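Local atomic coordinates of oligopeptide-binding protein appA (PDB entry 1XOC), a protein that binds oligopeptides for the App permease of Bacillus subtilis, a transport system that can replace the Opp system in sporulation and genetic competence. Residues Gly165-Ile169 and Ala170-Glu174; Ser295-Ser298 and Gln299-Gly303; Glu471-Tyr474 and Gln475-Glu479. One frame throughout, in Å; residues are numbered along the deposited sequence.

Contact 1: Gly165-Ile169 and Ala170-Glu174; sequences GNVPI and ADLEE. With ZN (zinc ion), chain H.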
# COMPACT_ATOMS: atom_id res chain seq x y z
N GLY A 165 7.12 -25.91 6.02
CA GLY A 165 6.39 -26.32 7.22
C GLY A 165 7.27 -26.63 8.41
O GLY A 165 6.81 -26.64 9.56
N ASN A 166 8.55 -26.88 8.17
CA ASN A 166 9.49 -27.14 9.27
C ASN A 166 10.53 -26.06 9.45
O ASN A 166 11.45 -26.26 10.24
CB ASN A 166 10.15 -28.51 9.09
CG ASN A 166 10.57 -29.14 10.41
OD1 ASN A 166 9.87 -29.03 11.42
ND2 ASN A 166 11.73 -29.80 10.41
N VAL A 167 10.41 -24.93 8.76
CA VAL A 167 11.29 -23.77 9.02
C VAL A 167 10.86 -23.12 10.31
O VAL A 167 9.68 -22.82 10.45
CB VAL A 167 11.21 -22.73 7.90
CG1 VAL A 167 12.09 -21.50 8.22
CG2 VAL A 167 11.66 -23.39 6.61
N PRO A 168 11.79 -22.85 11.24
CA PRO A 168 11.41 -22.16 12.48
C PRO A 168 10.76 -20.82 12.15
O PRO A 168 11.25 -20.08 11.31
CB PRO A 168 12.76 -21.96 13.18
CG PRO A 168 13.54 -23.13 12.68
CD PRO A 168 13.23 -23.18 11.25
N ILE A 169 9.62 -20.53 12.76
CA ILE A 169 8.90 -19.33 12.38
C ILE A 169 9.73 -18.07 12.59
O ILE A 169 9.66 -17.15 11.77
CB ILE A 169 7.50 -19.30 13.05
CG1 ILE A 169 6.60 -20.32 12.34
CG2 ILE A 169 6.89 -17.90 13.00
CD1 ILE A 169 5.39 -20.66 13.10
N ALA A 170 10.57 -18.03 13.64
CA ALA A 170 11.49 -16.91 13.84
C ALA A 170 12.38 -16.61 12.62
O ALA A 170 12.83 -15.47 12.45
CB ALA A 170 12.36 -17.15 15.07
N ASP A 171 12.65 -17.62 11.80
CA ASP A 171 13.56 -17.49 10.68
C ASP A 171 12.87 -17.49 9.32
O ASP A 171 13.54 -17.56 8.29
CB ASP A 171 14.58 -18.63 10.66
CG ASP A 171 15.37 -18.72 11.91
OD1 ASP A 171 15.70 -17.70 12.55
OD2 ASP A 171 15.66 -19.85 12.29
N LEU A 172 11.54 -17.44 9.30
CA LEU A 172 10.84 -17.57 8.03
C LEU A 172 11.09 -16.40 7.07
O LEU A 172 11.25 -16.60 5.88
CB LEU A 172 9.34 -17.77 8.24
CG LEU A 172 8.56 -18.38 7.10
CD1 LEU A 172 9.02 -19.77 6.75
CD2 LEU A 172 7.11 -18.47 7.54
N GLU A 173 11.16 -15.18 7.59
CA GLU A 173 11.30 -14.02 6.70
C GLU A 173 12.61 -14.05 5.91
O GLU A 173 12.65 -13.64 4.73
CB GLU A 173 11.21 -12.71 7.48
CG GLU A 173 11.19 -11.48 6.58
CD GLU A 173 10.98 -10.18 7.33
OE1 GLU A 173 11.01 -9.16 6.61
OE2 GLU A 173 10.76 -10.15 8.57
N GLU A 174 13.69 -14.50 6.55
CA GLU A 174 14.99 -14.56 5.92
C GLU A 174 15.14 -15.71 4.91
O GLU A 174 16.10 -15.72 4.16
CB GLU A 174 16.08 -14.65 6.99
CG GLU A 174 15.99 -15.86 7.87
CD GLU A 174 16.97 -15.82 9.06
OE1 GLU A 174 16.74 -15.01 10.00
OE2 GLU A 174 17.94 -16.63 9.08
ZN ZN H . 16.59 -16.89 14.51

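Contact 2: Ser295-Ser298 and Gln299-Gly303; sequences SIVS and QVLDG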
# COMPACT_ATOMS: atom_id res chain seq x y z
N SER A 295 -1.44 24.88 -4.62
CA SER A 295 -0.33 25.22 -5.49
C SER A 295 0.55 24.00 -5.78
O SER A 295 1.05 23.84 -6.89
CB SER A 295 0.50 26.35 -4.87
OG SER A 295 1.67 26.61 -5.63
N ILE A 296 0.75 23.15 -4.78
CA ILE A 296 1.49 21.89 -4.98
C ILE A 296 0.85 21.07 -6.10
O ILE A 296 1.53 20.65 -7.04
CB ILE A 296 1.61 21.07 -3.67
CG1 ILE A 296 2.68 21.71 -2.78
CG2 ILE A 296 1.91 19.59 -3.97
CD1 ILE A 296 2.73 21.19 -1.38
N VAL A 297 -0.44 20.85 -6.01
CA VAL A 297 -1.17 20.11 -7.04
C VAL A 297 -1.08 20.81 -8.40
O VAL A 297 -0.85 20.15 -9.42
CB VAL A 297 -2.62 19.87 -6.61
CG1 VAL A 297 -3.47 19.28 -7.75
CG2 VAL A 297 -2.65 18.94 -5.41
N SER A 298 -1.26 22.13 -8.44
CA SER A 298 -1.19 22.88 -9.70
C SER A 298 0.20 22.81 -10.32
O SER A 298 0.34 22.64 -11.53
CB SER A 298 -1.52 24.34 -9.46
OG SER A 298 -2.85 24.43 -9.04
N GLN A 299 1.21 22.93 -9.47
CA GLN A 299 2.59 23.08 -9.88
C GLN A 299 3.13 21.71 -10.25
O GLN A 299 3.47 21.47 -11.40
CB GLN A 299 3.37 23.71 -8.70
CG GLN A 299 4.79 24.16 -8.94
CD GLN A 299 5.37 24.87 -7.70
OE1 GLN A 299 4.64 25.23 -6.76
NE2 GLN A 299 6.67 25.06 -7.71
N VAL A 300 3.10 20.79 -9.30
CA VAL A 300 3.77 19.52 -9.44
C VAL A 300 2.98 18.46 -10.24
O VAL A 300 3.59 17.63 -10.92
CB VAL A 300 4.16 18.96 -8.07
CG1 VAL A 300 4.98 17.75 -8.23
CG2 VAL A 300 4.95 20.02 -7.27
N LEU A 301 1.64 18.48 -10.15
CA LEU A 301 0.78 17.50 -10.84
C LEU A 301 0.10 18.11 -12.09
O LEU A 301 -0.71 17.45 -12.76
CB LEU A 301 -0.34 16.96 -9.91
CG LEU A 301 -0.05 16.06 -8.70
CD1 LEU A 301 0.83 14.93 -9.12
CD2 LEU A 301 0.55 16.80 -7.55
N ASP A 302 0.44 19.35 -12.43
CA ASP A 302 -0.22 20.06 -13.52
C ASP A 302 -1.75 20.02 -13.36
O ASP A 302 -2.49 19.90 -14.32
CB ASP A 302 0.22 19.50 -14.88
CG ASP A 302 1.63 19.95 -15.27
OD1 ASP A 302 2.31 20.61 -14.44
OD2 ASP A 302 2.07 19.62 -16.40
N GLY A 303 -2.19 20.13 -12.12
CA GLY A 303 -3.61 20.19 -11.81
C GLY A 303 -4.34 18.86 -11.86
O GLY A 303 -5.55 18.82 -11.72

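Contact 3: Glu471-Tyr474 and Gln475-Glu479; sequences EQIY and QKIAE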
# COMPACT_ATOMS: atom_id res chain seq x y z
N GLU A 471 -17.39 8.90 11.04
CA GLU A 471 -17.29 10.37 10.96
C GLU A 471 -16.49 10.95 12.14
O GLU A 471 -15.67 11.86 11.96
CB GLU A 471 -18.68 11.00 10.91
CG GLU A 471 -19.45 10.74 9.62
CD GLU A 471 -20.90 11.23 9.66
OE1 GLU A 471 -21.34 11.83 10.68
OE2 GLU A 471 -21.63 11.00 8.66
N GLN A 472 -16.72 10.43 13.34
CA GLN A 472 -15.99 10.87 14.52
C GLN A 472 -14.51 10.55 14.45
O GLN A 472 -13.70 11.31 14.93
CB GLN A 472 -16.55 10.21 15.78
CG GLN A 472 -17.96 10.57 16.09
CD GLN A 472 -18.42 9.93 17.38
OE1 GLN A 472 -17.80 10.14 18.43
NE2 GLN A 472 -19.50 9.16 17.32
N ILE A 473 -14.16 9.40 13.89
CA ILE A 473 -12.76 8.99 13.78
C ILE A 473 -12.04 9.92 12.80
O ILE A 473 -10.96 10.42 13.09
CB ILE A 473 -12.64 7.52 13.34
CG1 ILE A 473 -13.09 6.60 14.47
CG2 ILE A 473 -11.20 7.17 12.99
CD1 ILE A 473 -13.41 5.16 14.05
N TYR A 474 -12.65 10.16 11.65
CA TYR A 474 -12.12 11.13 10.69
C TYR A 474 -11.92 12.51 11.30
O TYR A 474 -10.90 13.15 11.06
CB TYR A 474 -13.06 11.23 9.50
CG TYR A 474 -13.13 9.99 8.65
CD1 TYR A 474 -14.32 9.61 8.07
CD2 TYR A 474 -11.99 9.23 8.38
CE1 TYR A 474 -14.39 8.49 7.28
CE2 TYR A 474 -12.05 8.11 7.59
CZ TYR A 474 -13.25 7.76 7.03
OH TYR A 474 -13.33 6.66 6.25
N GLN A 475 -12.88 13.00 12.08
CA GLN A 475 -12.72 14.27 12.77
C GLN A 475 -11.47 14.30 13.64
O GLN A 475 -10.73 15.27 13.63
CB GLN A 475 -13.93 14.60 13.65
CG GLN A 475 -15.14 15.07 12.88
CD GLN A 475 -14.99 16.46 12.28
OE1 GLN A 475 -15.80 16.86 11.44
NE2 GLN A 475 -13.96 17.19 12.69
N LYS A 476 -11.26 13.26 14.43
CA LYS A 476 -10.13 13.22 15.35
C LYS A 476 -8.80 13.15 14.59
O LYS A 476 -7.86 13.86 14.93
CB LYS A 476 -10.25 12.06 16.34
CG LYS A 476 -11.37 12.27 17.35
CD LYS A 476 -11.20 11.43 18.61
CE LYS A 476 -12.24 11.79 19.67
NZ LYS A 476 -12.07 13.16 20.25
N ILE A 477 -8.73 12.32 13.57
CA ILE A 477 -7.49 12.23 12.77
C ILE A 477 -7.21 13.56 12.07
O ILE A 477 -6.09 14.06 12.08
CB ILE A 477 -7.55 11.05 11.78
CG1 ILE A 477 -7.60 9.75 12.57
CG2 ILE A 477 -6.33 11.05 10.83
CD1 ILE A 477 -8.00 8.55 11.79
N ALA A 478 -8.24 14.14 11.46
CA ALA A 478 -8.09 15.45 10.83
C ALA A 478 -7.63 16.52 11.83
O ALA A 478 -6.68 17.25 11.56
CB ALA A 478 -9.38 15.87 10.16
N GLU A 479 -8.27 16.60 12.98
CA GLU A 479 -7.87 17.58 13.99
C GLU A 479 -6.40 17.39 14.41
O GLU A 479 -5.67 18.36 14.58
CB GLU A 479 -8.79 17.51 15.22
CG GLU A 479 -8.28 18.28 16.47
CD GLU A 479 -8.26 19.81 16.32
OE1 GLU A 479 -8.75 20.33 15.29
OE2 GLU A 479 -7.76 20.50 17.25

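Contact 1: Gly165-Ile169 and Ala170-Glu174
Pro168 and Asp171 meet at the outer edge of a tight turn, where a carboxylate swings past a proline ring on its way to a metal. OD1 of Asp171 binds the zinc ion at 2.3 Å, while its other oxygen, OD2, lies 3.7 Å from Pro168 CB, so the ring borders the branch that is turned from the metal bond. With CG anti to the carbonyl carbon (chi1 -57°), the carboxylate of Asp171 lies beside the Pro168 ring and presents OD1 to the zinc.

Two backbone bonds hold the turn from which this carboxylate projects. The N-H of Asp171 donates to Pro168 O at 2.9 Å, and one residue on, Leu172 N donates to Ile169 O at 3.1 Å. Both donors stand well above the plane of the carbonyl they reach, 50° out of it for Pro168 and 65° for Ile169. At the far side of the turn the side chains of Val167 and Leu172 cross at about a right angle, Val167 CG1 lying 3.8 Å from Leu172 CD1.

Around the turn, Leu172 leans on Tyr39, Ile169 on Ser112 and Ala170 on Lys116, and Asn178 bonds to Glu173 O. Successive i to i+3 bonds of this kind mark a short 3-10 turn, here in the loop between helix 161-164 and strand 188-194, with a zinc site on its surface.

Contact 2: Ser295-Ser298 and Gln299-Gly303
Val297 O receives two N-H groups, those of Leu301 and Gly303, and this shared acceptor brings helix 293-300 to its C-terminal end. The Leu301 bond, 3.1 Å from N to Val297 O, is an ordinary i to i+4 helix bond; that of Gly303, 3.0 Å from N to the same Val297 O, is an i to i+6 bond, one residue longer than the i to i+5 bond of a Schellman motif. The two donors come from opposite faces of the carbonyl plane. Two successive residues of positive phi, Asp302 (52°) and Gly303 (77°), wind the chain back over the helix end to make this possible.

One turn back the regular bonds continue: Val300 N lies 2.8 Å from Ile296 O, and Gln299 N pairs likewise with Ser295 O. The reversal also brings Asp302 CA to 3.3 Å from Ser298 O, a CA-H...O contact that fits a closely wound end. Ser298 OG turns to the preceding turn and hydrogen-bonds Glu294 O. Ser295 N is bonded to Asp292 OD2.

Hydrophobic side chains fasten this end to its surroundings. Ile296 rests on Val379 of helix 371-385, while Val300 and Leu301 both meet Val372 of that helix. Val297 and Leu301 together touch Tyr487 of strand 483-496, so the last turn packs on both a helix and a strand. With CG1 of Val300 anti to its N (chi1 -173°), CG2 falls beside the N and comes 3.5 Å from Ile296 O. The isopropyl end of Leu301 folds back along the helix instead, its CD2 coming 3.8 Å from Val297 CA and 4.4 Å from Val297 CG2.

Contact 3: Glu471-Tyr474 and Gln475-Glu479
Glu471 to Ala478 form two turns of regular alpha-helix, in which the carbonyls of Glu471, Gln472, Ile473 and Tyr474 accept in order the N-H groups of Gln475, Lys476, Ile477 and Ala478. The bond from Ile477 N to Ile473 O measures 3.0 Å with 171° at the hydrogen, the straightest of the four, and its donor is almost in line with the carbonyl; the others are tilted somewhat from theirs.

One pair of branched side chains carries the apolar contact. Ile473 and Ile477 lie side by side and point the same way, with Ile473 CG2 3.7 Å from Ile477 CD1. In Ile477 the CG1 arm stands opposite the carbonyl carbon (chi1 -65°) and then extends (chi2 165°), which leads CD1 back along the helix toward the preceding turn. The same arm passes beside the acceptor of its own N-H: Ile477 CG1 sits 3.5 Å from Ile473 O. Neighbouring residues repeat the pattern, with Lys476 CG 3.5 Å from Gln472 O and Gln475 CG 3.4 Å from Glu471 O, so aliphatic carbons flank the backbone oxygens. At Ala478 the methyl itself takes that place, with CB 3.2 Å from Tyr474 O.

The polar ends reach beyond the segments. Glu471 forms a salt bridge with Lys468, Glu479 one with Lys281, and Lys476 NZ hydrogen-bonds Glu449. Within helix 463-480, the Gln472, Ile473 and Lys476 face packs against Leu453 of helix 448-457, where Ile473 also meets Met454. Elsewhere on the helix, Tyr474 touches Glu312 and Pro320, Gln475 Pro326 and Ala478 Val325, so residues of loops line that part of the helix, ahead of strand 483-496.

In the fold
Contact 1 is at the surface; contacts 2 and 3 are partly buried. Contact 1 is a loop whose notable bond is to a metal, and its backbone bonds are of the tight i to i+3 kind. Contacts 2 and 3 are helical, yet they differ in place: 295-303 is the C-terminal end of its helix, where a carbonyl is shared, whereas 471-479 is regular helix throughout, in the C-terminal part of 463-480, one acceptor for each donor. No elements are held in common, although contact 2 packs on strand 483-496, which follows the helix of contact 3. Contacts 1 and 2 lie on opposite sides of the chain's centre, about 46 Å between centres; the centres of contacts 2 and 3 are about 26 Å apart.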